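Local coordinates for lactate racemase apoprotein (Thermoanaerobacterium thermosaccharolyticum, PDB 2YJG), which catalyses the interconversion of the D- and L-isomers of lactate as a homodimer, using a nickel-pincer nucleotide cofactor, at residues Leu56-Leu59 against Ala60-Lys63; Leu197-Cys201 against Ser202-Lys206; Val239-Asp242 against Ser243-Ile247; Leu395-Ala398 against Leu399-Ala402. All coordinates share one frame; numbering follows the deposited sequence.

Contact 1 (Leu56-Leu59 against Ala60-Lys63)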
ATOM      1  N   LEU A  56      -6.827  25.611   9.576  1.00 19.91           N
ATOM      2  CA  LEU A  56      -7.157  24.218   9.794  1.00 19.55           C
ATOM      3  C   LEU A  56      -6.621  23.756  11.150  1.00 18.24           C
ATOM      4  O   LEU A  56      -7.302  23.040  11.832  1.00 18.47           O
ATOM      5  CB  LEU A  56      -6.652  23.352   8.623  1.00 19.07           C
ATOM      6  CG  LEU A  56      -6.897  21.828   8.721  1.00 19.18           C
ATOM      7  CD1 LEU A  56      -8.337  21.467   8.993  1.00 17.35           C
ATOM      8  CD2 LEU A  56      -6.341  21.187   7.470  1.00 17.69           C
ATOM      9  N   GLN A  57      -5.434  24.189  11.564  1.00 19.89           N
ATOM     10  CA  GLN A  57      -4.929  23.815  12.908  1.00 19.72           C
ATOM     11  C   GLN A  57      -5.924  24.139  14.021  1.00 20.27           C
ATOM     12  O   GLN A  57      -6.066  23.389  14.971  1.00 19.67           O
ATOM     13  CB  GLN A  57      -3.580  24.459  13.197  1.00 20.65           C
ATOM     14  CG  GLN A  57      -3.566  25.975  13.320  1.00 20.85           C
ATOM     15  CD  GLN A  57      -2.226  26.486  13.857  1.00 26.57           C
ATOM     16  OE1 GLN A  57      -1.357  25.692  14.214  1.00 26.15           O
ATOM     17  NE2 GLN A  57      -2.068  27.820  13.949  1.00 24.98           N
ATOM     18  N   ASP A  58      -6.569  25.292  13.923  1.00 20.91           N
ATOM     19  CA  ASP A  58      -7.558  25.739  14.910  1.00 21.73           C
ATOM     20  C   ASP A  58      -8.861  25.010  14.790  1.00 22.46           C
ATOM     21  O   ASP A  58      -9.458  24.613  15.794  1.00 21.95           O
ATOM     22  CB  ASP A  58      -7.755  27.247  14.800  1.00 22.74           C
ATOM     23  CG  ASP A  58      -6.526  28.004  15.224  1.00 26.23           C
ATOM     24  OD1 ASP A  58      -5.811  27.506  16.106  1.00 29.60           O
ATOM     25  OD2 ASP A  58      -6.266  29.104  14.667  1.00 35.82           O
ATOM     26  N   LEU A  59      -9.303  24.770  13.560  1.00 21.58           N
ATOM     27  CA  LEU A  59     -10.492  23.969  13.372  1.00 21.39           C
ATOM     28  C   LEU A  59     -10.390  22.527  13.874  1.00 21.68           C
ATOM     29  O   LEU A  59     -11.403  21.929  14.296  1.00 21.75           O
ATOM     30  CB  LEU A  59     -10.827  23.907  11.872  1.00 22.11           C
ATOM     31  CG  LEU A  59     -11.325  25.176  11.209  1.00 23.56           C
ATOM     32  CD1 LEU A  59     -11.568  24.907   9.687  1.00 20.41           C
ATOM     33  CD2 LEU A  59     -12.615  25.738  11.850  1.00 26.19           C
ATOM     34  N   ALA A  60      -9.176  21.962  13.780  1.00 19.90           N
ATOM     35  CA  ALA A  60      -8.912  20.569  14.122  1.00 19.94           C
ATOM     36  C   ALA A  60      -8.637  20.368  15.630  1.00 21.16           C
ATOM     37  O   ALA A  60      -8.575  19.239  16.123  1.00 20.82           O
ATOM     38  CB  ALA A  60      -7.672  20.109  13.354  1.00 18.68           C
ATOM     39  N   GLU A  61      -8.352  21.452  16.324  1.00 22.55           N
ATOM     40  CA  GLU A  61      -8.076  21.369  17.764  1.00 23.56           C
ATOM     41  C   GLU A  61      -9.256  20.765  18.529  1.00 24.47           C
ATOM     42  O   GLU A  61     -10.408  21.223  18.389  1.00 25.36           O
ATOM     43  CB  GLU A  61      -7.727  22.765  18.308  1.00 24.04           C
ATOM     44  CG  GLU A  61      -7.169  22.780  19.738  1.00 26.33           C
ATOM     45  CD  GLU A  61      -6.652  24.110  20.196  1.00 31.05           C
ATOM     46  OE1 GLU A  61      -7.073  25.160  19.666  1.00 36.13           O
ATOM     47  OE2 GLU A  61      -5.819  24.112  21.113  1.00 32.74           O
ATOM     48  N   GLY A  62      -8.954  19.748  19.352  1.00 24.91           N
ATOM     49  CA  GLY A  62      -9.924  19.025  20.152  1.00 25.74           C
ATOM     50  C   GLY A  62     -10.890  18.104  19.413  1.00 26.52           C
ATOM     51  O   GLY A  62     -11.856  17.607  20.016  1.00 27.27           O
ATOM     52  N   LYS A  63     -10.686  17.892  18.110  1.00 25.55           N
ATOM     53  CA  LYS A  63     -11.569  17.009  17.345  1.00 26.02           C
ATOM     54  C   LYS A  63     -11.041  15.588  17.410  1.00 26.55           C
ATOM     55  O   LYS A  63      -9.818  15.400  17.386  1.00 28.01           O
ATOM     56  CB  LYS A  63     -11.600  17.431  15.877  1.00 25.89           C
ATOM     57  CG  LYS A  63     -12.109  18.860  15.648  1.00 26.86           C
ATOM     58  CD  LYS A  63     -13.549  19.005  15.975  1.00 29.90           C
ATOM     59  CE  LYS A  63     -14.209  20.156  15.256  1.00 30.00           C
ATOM     60  NZ  LYS A  63     -14.222  21.371  16.091  1.00 31.01           N
TER
HETATM   61  O   HOH W   1     -11.678  23.174  17.018  1.00 35.00           O
HETATM   62  O   HOH W   2      -9.595  25.650  18.340  1.00 49.37           O
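K63 folds back over the C-terminal end of the short helix 56-59 and lays its chain against the carbonyl oxygen of L59. The motif is a helix end running straight into a type II beta turn, A60 to K63, which leads the chain on toward strand 66-71 of the N-terminal domain. The lysine starts with CG beside its own backbone N (chi1 -60°) and bends again at chi2 and chi4, and the result is a hook around one oxygen: CG of K63 lies 3.4 Å from L59 O, and NZ of K63 makes a weak hydrogen bond to that same L59 O. An ammonium group here would probably be favoured by the carbonyl ends gathered at the helix end.

On the inner side A60 closes the last firm helical bond: A60 N donates to L56 O at 2.9 Å. CB of A60 rests 3.3 Å from L56 O. L56 packs its branches on helix 79-91 and on L164, V166 and F235 of the sheet. E61 N is shared weakly between Q57 O and D58 O where the helix ends.

The outer side carries acids. E61 stretches out with CG opposite its backbone N, bringing OE1 of E61 to 4.4 Å from OD1 of D58; the aspartate is paired with K93, which probably eases the repulsion. G62 takes the positive-phi corner of the turn. One water bridges the two acidic residues, 2.8 Å from D58 O and 2.9 Å from OE1 of E61.

Contact 2 (Leu197-Cys201 against Ser202-Lys206); sequences LANHC and SEFIK
C201 turns its SG into the space between its own backbone N and carbonyl carbon (chi1 72°), while F204 swings CG to the side of its backbone N (chi1 -85°), and the two torsions set sulfur over ring. The motif is a cysteine N-cap: C201 immediately precedes helix 202-206, and F204 N donates to SG of C201 at 3.6 Å. The same sulfur covers one face of the phenylalanine, SG of C201 lying 4.0 Å from the F204 ring centroid and 28° off the ring normal, so a single atom serves as both cap and sulfur-aromatic partner. Were C201 an alanine, F204 N would probably lose its capping acceptor and the ring the sulfur on that face.

The ring is also met at its edge, where N199 O lies in its plane, 3.7 Å from CD2 of F204. The amide of N199 stands at right angles to the ring, with ND2 of N199 4.0 Å from CE2 of F204. Behind this, I205 N closes the first helical turn onto C201 O with a nearly straight bond.

H200, which by similarity binds the cofactor nickel, sits in the bend linking helix 193-198 to this cap; its ring meets those of W358 and F176. The cap residue thus directly follows the probable nickel ligand. I205 packs into that bend, its CG1 3.5 Å from H200 O.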
ATOM      1  N   LEU A 197     -25.566   9.994 -10.928  1.00 13.27           N
ATOM      2  CA  LEU A 197     -26.234   9.961 -12.222  1.00 12.55           C
ATOM      3  C   LEU A 197     -27.282  11.070 -12.282  1.00 13.62           C
ATOM      4  O   LEU A 197     -27.384  11.771 -13.301  1.00 15.15           O
ATOM      5  CB  LEU A 197     -26.846   8.560 -12.427  1.00 12.94           C
ATOM      6  CG  LEU A 197     -25.872   7.455 -12.698  1.00 13.22           C
ATOM      7  CD1 LEU A 197     -26.458   6.034 -12.728  1.00 17.16           C
ATOM      8  CD2 LEU A 197     -25.162   7.645 -14.056  1.00 13.42           C
ATOM      9  N   ALA A 198     -28.026  11.307 -11.221  1.00 12.98           N
ATOM     10  CA  ALA A 198     -29.089  12.360 -11.206  1.00 14.20           C
ATOM     11  C   ALA A 198     -28.492  13.747 -11.425  1.00 12.74           C
ATOM     12  O   ALA A 198     -29.098  14.599 -12.062  1.00 12.85           O
ATOM     13  CB  ALA A 198     -29.901  12.352  -9.883  1.00 14.63           C
ATOM     14  N   ASN A 199     -27.267  13.941 -10.936  1.00 12.89           N
ATOM     15  CA  ASN A 199     -26.543  15.190 -11.066  1.00 12.29           C
ATOM     16  C   ASN A 199     -26.054  15.395 -12.536  1.00 14.03           C
ATOM     17  O   ASN A 199     -25.571  16.480 -12.891  1.00 16.21           O
ATOM     18  CB  ASN A 199     -25.424  15.249 -10.018  1.00 13.46           C
ATOM     19  CG  ASN A 199     -24.774  16.619  -9.899  1.00 14.59           C
ATOM     20  OD1 ASN A 199     -23.564  16.721 -10.120  1.00 14.26           O
ATOM     21  ND2 ASN A 199     -25.551  17.659  -9.589  1.00 13.20           N
ATOM     22  N   HIS A 200     -26.231  14.398 -13.404  1.00 13.28           N
ATOM     23  CA  HIS A 200     -25.886  14.520 -14.821  1.00 10.77           C
ATOM     24  C   HIS A 200     -27.160  14.443 -15.709  1.00 11.40           C
ATOM     25  O   HIS A 200     -27.057  14.218 -16.940  1.00 12.15           O
ATOM     26  CB  HIS A 200     -24.925  13.417 -15.233  1.00 11.74           C
ATOM     27  CG  HIS A 200     -23.598  13.460 -14.554  1.00 13.08           C
ATOM     28  ND1 HIS A 200     -22.437  13.858 -15.198  1.00 17.60           N
ATOM     29  CD2 HIS A 200     -23.222  13.073 -13.320  1.00 11.71           C
ATOM     30  CE1 HIS A 200     -21.409  13.725 -14.377  1.00 12.62           C
ATOM     31  NE2 HIS A 200     -21.859  13.285 -13.220  1.00 19.55           N
ATOM     32  N   CYS A 201     -28.331  14.634 -15.108  1.00 12.14           N
ATOM     33  CA  CYS A 201     -29.603  14.471 -15.827  1.00 13.55           C
ATOM     34  C   CYS A 201     -29.736  15.376 -17.040  1.00 12.51           C
ATOM     35  O   CYS A 201     -29.174  16.473 -17.081  1.00 13.04           O
ATOM     36  CB  CYS A 201     -30.821  14.659 -14.896  1.00 12.30           C
ATOM     37  SG  CYS A 201     -31.164  16.257 -14.364  1.00 15.19           S
ATOM     38  N   SER A 202     -30.509  14.920 -18.014  1.00 13.36           N
ATOM     39  CA  SER A 202     -30.698  15.677 -19.261  1.00 13.09           C
ATOM     40  C   SER A 202     -31.212  17.125 -19.050  1.00 13.52           C
ATOM     41  O   SER A 202     -30.818  18.031 -19.786  1.00 12.35           O
ATOM     42  CB  SER A 202     -31.609  14.980 -20.231  1.00 13.34           C
ATOM     43  OG  SER A 202     -32.917  14.955 -19.701  1.00 13.43           O
ATOM     44  N   GLU A 203     -32.052  17.322 -18.034  1.00 12.29           N
ATOM     45  CA  GLU A 203     -32.579  18.646 -17.724  1.00 14.18           C
ATOM     46  C   GLU A 203     -31.476  19.600 -17.298  1.00 12.56           C
ATOM     47  O   GLU A 203     -31.451  20.787 -17.683  1.00 13.42           O
ATOM     48  CB  GLU A 203     -33.589  18.563 -16.578  1.00 16.03           C
ATOM     49  CG  GLU A 203     -34.332  19.841 -16.405  1.00 19.61           C
ATOM     50  CD  GLU A 203     -35.587  19.658 -15.546  1.00 28.73           C
ATOM     51  OE1 GLU A 203     -35.917  18.500 -15.176  1.00 28.09           O
ATOM     52  OE2 GLU A 203     -36.190  20.690 -15.209  1.00 34.52           O
ATOM     53  N   PHE A 204     -30.565  19.081 -16.487  1.00 13.19           N
ATOM     54  CA  PHE A 204     -29.405  19.865 -16.015  1.00 13.32           C
ATOM     55  C   PHE A 204     -28.474  20.151 -17.182  1.00 13.29           C
ATOM     56  O   PHE A 204     -28.048  21.287 -17.431  1.00 10.89           O
ATOM     57  CB  PHE A 204     -28.667  19.078 -14.960  1.00 14.66           C
ATOM     58  CG  PHE A 204     -29.238  19.232 -13.550  1.00 15.96           C
ATOM     59  CD1 PHE A 204     -30.451  19.840 -13.303  1.00 20.36           C
ATOM     60  CD2 PHE A 204     -28.529  18.714 -12.478  1.00 17.47           C
ATOM     61  CE1 PHE A 204     -30.920  20.002 -12.024  1.00 25.63           C
ATOM     62  CE2 PHE A 204     -28.961  18.910 -11.197  1.00 21.90           C
ATOM     63  CZ  PHE A 204     -30.173  19.555 -10.960  1.00 22.94           C
ATOM     64  N   ILE A 205     -28.173  19.109 -17.951  1.00 11.75           N
ATOM     65  CA  ILE A 205     -27.190  19.290 -19.047  1.00 12.69           C
ATOM     66  C   ILE A 205     -27.694  20.288 -20.127  1.00 11.99           C
ATOM     67  O   ILE A 205     -26.921  20.979 -20.781  1.00 12.12           O
ATOM     68  CB  ILE A 205     -26.802  17.944 -19.618  1.00 11.49           C
ATOM     69  CG1 ILE A 205     -26.058  17.110 -18.574  1.00 12.48           C
ATOM     70  CG2 ILE A 205     -25.955  18.089 -20.903  1.00 10.75           C
ATOM     71  CD1 ILE A 205     -24.633  17.581 -18.195  1.00 15.08           C
ATOM     72  N   LYS A 206     -28.990  20.328 -20.330  1.00 12.11           N
ATOM     73  CA  LYS A 206     -29.605  21.237 -21.293  1.00 14.11           C
ATOM     74  C   LYS A 206     -29.632  22.674 -20.849  1.00 13.85           C
ATOM     75  O   LYS A 206     -29.815  23.601 -21.674  1.00 13.63           O
ATOM     76  CB  LYS A 206     -31.037  20.782 -21.652  1.00 15.26           C
ATOM     77  CG  LYS A 206     -31.827  21.731 -22.554  1.00 21.48           C
ATOM     78  CD  LYS A 206     -31.691  21.483 -24.060  1.00 25.96           C
ATOM     79  CE  LYS A 206     -32.916  22.006 -24.864  1.00 29.60           C
ATOM     80  NZ  LYS A 206     -32.900  21.735 -26.362  1.00 33.27           N
TER

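Contact 3 (Val239-Asp242 against Ser243-Ile247)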
ATOM      1  N   VAL A 239      -5.453  23.162  -5.223  1.00 14.58           N
ATOM      2  CA  VAL A 239      -4.323  23.632  -5.968  1.00 14.89           C
ATOM      3  C   VAL A 239      -4.706  23.930  -7.422  1.00 14.75           C
ATOM      4  O   VAL A 239      -5.749  23.509  -7.930  1.00 15.27           O
ATOM      5  CB  VAL A 239      -3.128  22.668  -5.907  1.00 14.24           C
ATOM      6  CG1 VAL A 239      -2.493  22.614  -4.494  1.00 15.20           C
ATOM      7  CG2 VAL A 239      -3.466  21.268  -6.420  1.00 13.61           C
ATOM      8  N   VAL A 240      -3.863  24.732  -8.039  1.00 15.21           N
ATOM      9  CA  VAL A 240      -3.907  24.967  -9.461  1.00 14.62           C
ATOM     10  C   VAL A 240      -2.565  24.457  -9.945  1.00 15.57           C
ATOM     11  O   VAL A 240      -1.523  24.788  -9.396  1.00 14.66           O
ATOM     12  CB  VAL A 240      -4.116  26.393  -9.793  1.00 14.45           C
ATOM     13  CG1 VAL A 240      -4.023  26.568 -11.306  1.00 14.88           C
ATOM     14  CG2 VAL A 240      -5.492  26.890  -9.252  1.00  9.92           C
ATOM     15  N   ILE A 241      -2.590  23.650 -10.987  1.00 16.38           N
ATOM     16  CA  ILE A 241      -1.399  22.976 -11.436  1.00 16.98           C
ATOM     17  C   ILE A 241      -1.192  23.269 -12.939  1.00 20.11           C
ATOM     18  O   ILE A 241      -2.150  23.544 -13.661  1.00 20.41           O
ATOM     19  CB  ILE A 241      -1.455  21.433 -11.137  1.00 17.73           C
ATOM     20  CG1 ILE A 241      -2.622  20.749 -11.874  1.00 18.49           C
ATOM     21  CG2 ILE A 241      -1.592  21.145  -9.637  1.00 18.69           C
ATOM     22  CD1 ILE A 241      -2.644  19.120 -11.871  1.00 20.57           C
ATOM     23  N   ASP A 242       0.062  23.208 -13.384  1.00 22.22           N
ATOM     24  CA  ASP A 242       0.392  23.413 -14.788  1.00 25.18           C
ATOM     25  C   ASP A 242       0.308  22.102 -15.559  1.00 25.78           C
ATOM     26  O   ASP A 242      -0.054  21.067 -14.995  1.00 24.81           O
ATOM     27  CB  ASP A 242       1.762  24.129 -14.921  1.00 24.36           C
ATOM     28  CG  ASP A 242       2.952  23.285 -14.478  1.00 26.30           C
ATOM     29  OD1 ASP A 242       2.827  22.071 -14.267  1.00 26.27           O
ATOM     30  OD2 ASP A 242       4.068  23.866 -14.319  1.00 24.62           O
ATOM     31  N   SER A 243       0.610  22.142 -16.859  1.00 28.93           N
ATOM     32  CA  SER A 243       0.698  20.905 -17.690  1.00 31.42           C
ATOM     33  C   SER A 243       1.448  19.739 -17.055  1.00 31.95           C
ATOM     34  O   SER A 243       0.990  18.582 -17.078  1.00 32.89           O
ATOM     35  CB  SER A 243       1.387  21.223 -19.017  1.00 31.49           C
ATOM     36  OG  SER A 243       1.104  22.552 -19.370  1.00 35.26           O
ATOM     37  N   SER A 244       2.591  20.072 -16.459  1.00 32.81           N
ATOM     38  CA  SER A 244       3.477  19.101 -15.805  1.00 33.02           C
ATOM     39  C   SER A 244       2.957  18.530 -14.497  1.00 32.02           C
ATOM     40  O   SER A 244       3.596  17.651 -13.911  1.00 32.54           O
ATOM     41  CB  SER A 244       4.822  19.781 -15.521  1.00 33.58           C
ATOM     42  OG  SER A 244       5.220  20.616 -16.617  1.00 36.95           O
ATOM     43  N   HIS A 245       1.815  19.039 -14.028  1.00 29.85           N
ATOM     44  CA  HIS A 245       1.259  18.712 -12.708  1.00 28.37           C
ATOM     45  C   HIS A 245       2.001  19.368 -11.560  1.00 26.04           C
ATOM     46  O   HIS A 245       1.785  19.012 -10.419  1.00 23.87           O
ATOM     47  CB  HIS A 245       1.112  17.201 -12.425  1.00 28.87           C
ATOM     48  CG  HIS A 245       0.232  16.464 -13.388  1.00 32.43           C
ATOM     49  ND1 HIS A 245      -0.610  17.095 -14.282  1.00 35.45           N
ATOM     50  CD2 HIS A 245       0.048  15.132 -13.580  1.00 35.76           C
ATOM     51  CE1 HIS A 245      -1.257  16.185 -14.994  1.00 33.56           C
ATOM     52  NE2 HIS A 245      -0.880  14.988 -14.585  1.00 34.53           N
ATOM     53  N   LYS A 246       2.833  20.366 -11.848  1.00 24.90           N
ATOM     54  CA  LYS A 246       3.442  21.212 -10.820  1.00 24.51           C
ATOM     55  C   LYS A 246       2.451  22.228 -10.238  1.00 23.02           C
ATOM     56  O   LYS A 246       1.704  22.896 -10.983  1.00 22.50           O
ATOM     57  CB  LYS A 246       4.667  21.951 -11.414  1.00 25.85           C
ATOM     58  CG  LYS A 246       5.416  22.823 -10.448  1.00 28.46           C
ATOM     59  CD  LYS A 246       5.982  24.112 -11.121  1.00 32.89           C
ATOM     60  CE  LYS A 246       6.488  25.124 -10.030  1.00 33.66           C
ATOM     61  NZ  LYS A 246       5.523  26.153  -9.443  1.00 29.37           N
ATOM     62  N   ILE A 247       2.428  22.337  -8.906  1.00 21.47           N
ATOM     63  CA  ILE A 247       1.579  23.314  -8.223  1.00 19.29           C
ATOM     64  C   ILE A 247       2.111  24.685  -8.528  1.00 20.17           C
ATOM     65  O   ILE A 247       3.313  24.909  -8.334  1.00 22.19           O
ATOM     66  CB  ILE A 247       1.552  23.103  -6.678  1.00 19.35           C
ATOM     67  CG1 ILE A 247       0.872  21.763  -6.370  1.00 17.84           C
ATOM     68  CG2 ILE A 247       0.845  24.263  -5.959  1.00 17.99           C
ATOM     69  CD1 ILE A 247       1.040  21.280  -4.896  1.00 19.83           C
TER
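D242 and K246 hold the two ends of a tight beta hairpin together, a type I turn with a G1-type bulge that joins strand 233-241 to the antiparallel strand 247-253 at the edge of the mixed sheet. Backbone bonds come first. D242 N donates to K246 O at 2.9 Å, and H245 N closes the turn from D242 to H245 onto D242 O, arriving from above the carbonyl plane. H245, the last turn residue, takes the positive-phi bulge position, and K246 O also receives a CA-H...O contact from I241 CA at 3.1 Å.

The side-chain bond across the turn is the aspartate's. With its CG tucked between backbone N and carbonyl carbon (chi1 68°), D242 turns back over the loop, and OD1 of D242 accepts from K246 N at 3.0 Å, met 42° out of the carboxylate plane. With an alanine in place of D242, K246 N is likely to be left without this acceptor and the turn freer to flex. OD2 of D242 lies along the lysine's CB and CD, while NZ of K246 turns away to I247 O at 2.8 Å.

Apolar contacts finish the hairpin. I241 and I247 face each other as a non-hydrogen-bonded pair, CG2 of I241 4.1 Å from CG1 of I247. The side chains of V239 and I247 cross at about a right angle, CD1 of I247 3.8 Å from CG1 of V239.

The chemistry implies a divided hairpin: aliphatic side chains seat the strand ends against P78 and helix 79-91, while one carboxylate oxygen helps hold the solvent-facing loop in shape.

Contact 4 (Leu395-Ala398 against Leu399-Ala402)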
ATOM      1  N   LEU A 395      -4.264  17.436 -40.538  1.00 19.58           N
ATOM      2  CA  LEU A 395      -4.877  18.749 -40.487  1.00 18.41           C
ATOM      3  C   LEU A 395      -5.064  19.362 -41.873  1.00 19.11           C
ATOM      4  O   LEU A 395      -6.034  20.056 -42.139  1.00 19.60           O
ATOM      5  CB  LEU A 395      -4.056  19.665 -39.559  1.00 18.39           C
ATOM      6  CG  LEU A 395      -4.154  19.384 -38.047  1.00 17.31           C
ATOM      7  CD1 LEU A 395      -3.053  20.009 -37.311  1.00 18.98           C
ATOM      8  CD2 LEU A 395      -5.529  19.885 -37.498  1.00 16.32           C
ATOM      9  N   GLY A 396      -4.139  19.100 -42.780  1.00 20.16           N
ATOM     10  CA  GLY A 396      -4.320  19.517 -44.179  1.00 20.72           C
ATOM     11  C   GLY A 396      -5.571  18.993 -44.849  1.00 20.15           C
ATOM     12  O   GLY A 396      -6.346  19.770 -45.375  1.00 20.15           O
ATOM     13  N   GLU A 397      -5.808  17.683 -44.741  1.00 19.88           N
ATOM     14  CA  GLU A 397      -7.012  17.105 -45.265  1.00 19.37           C
ATOM     15  C   GLU A 397      -8.241  17.631 -44.536  1.00 18.86           C
ATOM     16  O   GLU A 397      -9.238  17.877 -45.150  1.00 19.83           O
ATOM     17  CB  GLU A 397      -6.981  15.601 -45.135  1.00 19.17           C
ATOM     18  CG  GLU A 397      -8.184  14.956 -45.742  1.00 21.30           C
ATOM     19  CD  GLU A 397      -8.157  13.424 -45.701  1.00 27.10           C
ATOM     20  OE1 GLU A 397      -7.897  12.836 -44.636  1.00 23.70           O
ATOM     21  OE2 GLU A 397      -8.426  12.799 -46.751  1.00 33.56           O
ATOM     22  N   ALA A 398      -8.146  17.809 -43.219  1.00 18.49           N
ATOM     23  CA  ALA A 398      -9.278  18.279 -42.454  1.00 19.33           C
ATOM     24  C   ALA A 398      -9.682  19.660 -42.979  1.00 18.84           C
ATOM     25  O   ALA A 398     -10.881  19.942 -43.233  1.00 16.36           O
ATOM     26  CB  ALA A 398      -8.960  18.279 -40.954  1.00 18.62           C
ATOM     27  N   LEU A 399      -8.685  20.507 -43.197  1.00 19.62           N
ATOM     28  CA  LEU A 399      -8.953  21.871 -43.710  1.00 21.21           C
ATOM     29  C   LEU A 399      -9.566  21.863 -45.102  1.00 20.96           C
ATOM     30  O   LEU A 399     -10.481  22.647 -45.372  1.00 21.77           O
ATOM     31  CB  LEU A 399      -7.690  22.730 -43.675  1.00 21.22           C
ATOM     32  CG  LEU A 399      -7.905  24.230 -43.867  1.00 23.58           C
ATOM     33  CD1 LEU A 399      -8.964  24.774 -42.856  1.00 26.54           C
ATOM     34  CD2 LEU A 399      -6.565  24.969 -43.683  1.00 25.53           C
ATOM     35  N   LYS A 400      -9.076  20.986 -45.981  1.00 21.62           N
ATOM     36  CA  LYS A 400      -9.679  20.851 -47.338  1.00 23.29           C
ATOM     37  C   LYS A 400     -11.164  20.436 -47.242  1.00 22.47           C
ATOM     38  O   LYS A 400     -12.032  20.955 -47.984  1.00 22.27           O
ATOM     39  CB  LYS A 400      -8.893  19.871 -48.220  1.00 23.83           C
ATOM     40  CG  LYS A 400      -9.729  19.025 -49.232  1.00 30.36           C
ATOM     41  CD  LYS A 400     -10.299  17.681 -48.632  1.00 37.23           C
ATOM     42  CE  LYS A 400     -10.370  16.506 -49.661  1.00 39.48           C
ATOM     43  NZ  LYS A 400     -11.666  16.374 -50.460  1.00 41.87           N
ATOM     44  N   ILE A 401     -11.472  19.528 -46.307  1.00 21.32           N
ATOM     45  CA  ILE A 401     -12.872  19.071 -46.165  1.00 21.68           C
ATOM     46  C   ILE A 401     -13.702  20.276 -45.682  1.00 20.94           C
ATOM     47  O   ILE A 401     -14.716  20.593 -46.276  1.00 22.21           O
ATOM     48  CB  ILE A 401     -13.030  17.832 -45.225  1.00 21.67           C
ATOM     49  CG1 ILE A 401     -12.349  16.555 -45.786  1.00 22.13           C
ATOM     50  CG2 ILE A 401     -14.474  17.498 -44.992  1.00 21.20           C
ATOM     51  CD1 ILE A 401     -13.080  15.939 -47.064  1.00 27.19           C
ATOM     52  N   ALA A 402     -13.201  21.000 -44.669  1.00 20.61           N
ATOM     53  CA  ALA A 402     -13.927  22.123 -44.071  1.00 20.98           C
ATOM     54  C   ALA A 402     -14.191  23.131 -45.150  1.00 22.36           C
ATOM     55  O   ALA A 402     -15.302  23.583 -45.296  1.00 22.82           O
ATOM     56  CB  ALA A 402     -13.158  22.746 -42.966  1.00 18.77           C
TER
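L395 to A402 form two consecutive turns of helix 395-405, and the backbone is regular throughout. Four successive i to i+4 hydrogen bonds join the segments: L399 N to L395 O at 2.9 Å, K400 N to G396 O at 3.0 Å, I401 N to E397 O at 3.0 Å and A402 N to A398 O at 2.9 Å. The bonds are fairly straight, between 156° and 162° at the hydrogen. A402 N lies in the plane of the A398 carbonyl, whereas the three earlier donors are tilted from theirs.

The side chains divide the helix lengthwise. On the inner side L395, A398, L399 and A402 cover the parallel sheet of the C-terminal domain and strand 11-16: A398 sits on I373 and I314, A402 on I279 and V312. L399 carries its CG opposite the backbone N (chi1 -166°), and its branches turn away from the preceding turn toward F15 and I279. CB of L399 stays by the backbone, 3.5 Å from L395 O.

On the outer side E397 and K400 run out, and I401 borders the two sides, still touching I373. The isoleucine lays CG1 3.4 Å from E397 O, and CD of K400 approaches E397 O at 3.6 Å, so two aliphatic carbons press near an oxygen already engaged by I401 N. The acid and base do not meet: OE2 of E397 is 6.1 Å from NZ of K400, and OE1 of E397 bonds back to K393 N.

The chemistry is that of an amphipathic surface helix, in which small alanines probably let the backbone lie close to the strands while cohesion between the turns comes chiefly from main-chain bonds.

Overall arrangement
The four contacts follow one another along the chain without interleaving, each a local turn or helix element. Contacts 1 and 3 border the mixed sheet of the N-terminal part, their centres 28 Å apart: side chains of contact 1 touch strands 164-170 and 233-241, and contact 3 is the turn that ends 233-241 and leads into 247-253. Both also pack on helix 79-91. Contact 4 lies on the parallel sheet of the C-terminal domain, with its centre 59 Å from that of contact 1, across the chain's centre. Contact 2, 35 Å from contact 4 between centres, touches helices 219-230, 338-346 and 357-369, so it brings the probable nickel ligand against C-terminal elements.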